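Local coordinates for carboxysome shell vertex protein CcmL (Nostoc sp., PDB 4N8X), which probably forms the pentameric vertices of the carboxysome shell, introducing curvature into the otherwise flat hexagonal layers of CcmK subunits, at residues A[86-90]-A[91-95]. Numbering follows the deposited sequence.
Sequences IHVED and RLIYS
Val88 and Arg91 face each other at the end of a tight hairpin, joined by a reciprocal pair of backbone bonds: Val88 N to Arg91 O at 2.7 Å, and Arg91 N back to Val88 O. CG1 of Val88 touches two side chains of the other strand. Chi1 of 69° sets this methyl between the backbone N and the carbonyl carbon of Val88, and one face of the Arg91 guanidinium lies over it, the methyl offset toward the rim, with NE 3.7 Å from CG1. The same methyl meets CG1 of Ile93 at 3.6 Å, roughly at a right angle to the guanidinium contact. The extended Arg91 chain carries its charged end along this side of the hairpin; the Glu89 carboxylate is near, but its modelled position is doubtful. Farther from the turn, CG2 of Ile93 packs on CG2 of Ile86 at 3.9 Å, and CD1 of Ile86 reaches CB of Tyr94. On the other face His87 and Leu92 run side by side, ring CD2 to methyl CD2 at 3.6 Å. Ile86 N donates to Tyr94 O at 3.0 Å, whereas Ile86 O receives two weak bonds, from the amides of Ile93 and Tyr94. The tyrosine ring leads away from the hairpin to stack with Trp55, and its hydroxyl is hydrogen-bonded to Gln99 O. Residues 86 to 88 also pair antiparallel with a strand of a neighbouring subunit, so the sheet continues across the pentamer interface. Two residues, Glu89 and Asp90, make the turn of this antiparallel beta hairpin, and Ile93 and Tyr94 opposite Ile86 form a classic beta bulge.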
loop_
_atom_site.group_PDB
_atom_site.type_symbol
_atom_site.label_atom_id
_atom_site.label_comp_id
_atom_site.label_asym_id
_atom_site.label_seq_id
_atom_site.Cartn_x
_atom_site.Cartn_y
_atom_site.Cartn_z
ATOM N N ILE A 86 1.415 -25.504 6.092
ATOM C CA ILE A 86 2.444 -24.509 6.329
ATOM C C ILE A 86 3.458 -25.194 7.251
ATOM O O ILE A 86 3.143 -25.483 8.399
ATOM C CB ILE A 86 1.836 -23.268 6.989
ATOM C CG1 ILE A 86 0.794 -22.641 6.055
ATOM C CG2 ILE A 86 2.903 -22.238 7.325
ATOM C CD1 ILE A 86 -0.017 -21.543 6.707
ATOM N N HIS A 87 4.636 -25.519 6.723
ATOM C CA HIS A 87 5.711 -26.100 7.522
ATOM C C HIS A 87 6.456 -24.982 8.257
ATOM O O HIS A 87 6.763 -23.939 7.679
ATOM C CB HIS A 87 6.718 -26.859 6.642
ATOM C CG HIS A 87 6.123 -27.970 5.829
ATOM N ND1 HIS A 87 6.819 -28.604 4.820
ATOM C CD2 HIS A 87 4.905 -28.566 5.874
ATOM C CE1 HIS A 87 6.059 -29.539 4.279
ATOM N NE2 HIS A 87 4.892 -29.536 4.900
ATOM N N VAL A 88 6.736 -25.185 9.537
ATOM C CA VAL A 88 7.680 -24.323 10.234
ATOM C C VAL A 88 8.751 -25.250 10.806
ATOM O O VAL A 88 8.435 -26.271 11.426
ATOM C CB VAL A 88 6.997 -23.404 11.293
ATOM C CG1 VAL A 88 6.464 -24.193 12.463
ATOM C CG2 VAL A 88 7.952 -22.331 11.779
ATOM N N GLU A 89 10.017 -24.906 10.577
ATOM C CA GLU A 89 11.121 -25.866 10.701
ATOM C C GLU A 89 10.762 -27.221 10.057
ATOM O O GLU A 89 10.801 -27.356 8.833
ATOM C CB GLU A 89 11.664 -25.990 12.143
ATOM C CG GLU A 89 10.668 -25.837 13.295
ATOM C CD GLU A 89 10.569 -27.092 14.138
ATOM O OE1 GLU A 89 11.578 -27.827 14.243
ATOM O OE2 GLU A 89 9.477 -27.344 14.689
ATOM N N ASP A 90 10.404 -28.210 10.870
ATOM C CA ASP A 90 9.793 -29.435 10.352
ATOM C C ASP A 90 8.500 -29.742 11.115
ATOM O O ASP A 90 7.999 -30.867 11.094
ATOM C CB ASP A 90 10.769 -30.620 10.397
ATOM C CG ASP A 90 10.787 -31.320 11.747
ATOM O OD1 ASP A 90 11.291 -30.731 12.723
ATOM O OD2 ASP A 90 10.298 -32.467 11.828
ATOM N N ARG A 91 7.969 -28.722 11.787
ATOM C CA ARG A 91 6.732 -28.836 12.557
ATOM C C ARG A 91 5.603 -28.028 11.905
ATOM O O ARG A 91 5.825 -26.932 11.388
ATOM C CB ARG A 91 6.968 -28.401 14.008
ATOM C CG ARG A 91 5.862 -27.545 14.624
ATOM C CD ARG A 91 6.403 -26.594 15.696
ATOM N NE ARG A 91 5.542 -25.420 15.856
ATOM C CZ ARG A 91 5.971 -24.216 16.240
ATOM N NH1 ARG A 91 7.261 -24.025 16.523
ATOM N NH2 ARG A 91 5.113 -23.201 16.345
ATOM N N LEU A 92 4.393 -28.573 11.932
ATOM C CA LEU A 92 3.296 -28.029 11.150
ATOM C C LEU A 92 2.596 -26.901 11.887
ATOM O O LEU A 92 1.965 -27.120 12.922
ATOM C CB LEU A 92 2.310 -29.149 10.805
ATOM C CG LEU A 92 3.022 -30.390 10.259
ATOM C CD1 LEU A 92 2.096 -31.589 10.201
ATOM C CD2 LEU A 92 3.623 -30.104 8.894
ATOM N N ILE A 93 2.733 -25.689 11.367
ATOM C CA ILE A 93 1.922 -24.576 11.835
ATOM C C ILE A 93 0.472 -24.853 11.440
ATOM O O ILE A 93 -0.472 -24.565 12.197
ATOM C CB ILE A 93 2.403 -23.230 11.228
ATOM C CG1 ILE A 93 3.343 -22.495 12.190
ATOM C CG2 ILE A 93 1.221 -22.336 10.820
ATOM C CD1 ILE A 93 3.300 -22.986 13.634
ATOM N N TYR A 94 0.300 -25.436 10.257
ATOM C CA TYR A 94 -1.030 -25.642 9.716
ATOM C C TYR A 94 -1.110 -26.845 8.778
ATOM O O TYR A 94 -0.166 -27.151 8.037
ATOM C CB TYR A 94 -1.539 -24.380 9.000
ATOM C CG TYR A 94 -2.875 -24.611 8.348
ATOM C CD1 TYR A 94 -4.046 -24.535 9.084
ATOM C CD2 TYR A 94 -2.967 -24.950 7.004
ATOM C CE1 TYR A 94 -5.281 -24.773 8.500
ATOM C CE2 TYR A 94 -4.201 -25.177 6.402
ATOM C CZ TYR A 94 -5.349 -25.101 7.155
ATOM O OH TYR A 94 -6.580 -25.348 6.560
ATOM N N SER A 95 -2.267 -27.506 8.813
ATOM C CA SER A 95 -2.549 -28.659 7.972
ATOM C C SER A 95 -4.053 -28.723 7.705
ATOM O O SER A 95 -4.849 -28.689 8.644
ATOM C CB SER A 95 -2.078 -29.916 8.678
ATOM O OG SER A 95 -2.277 -31.025 7.836
#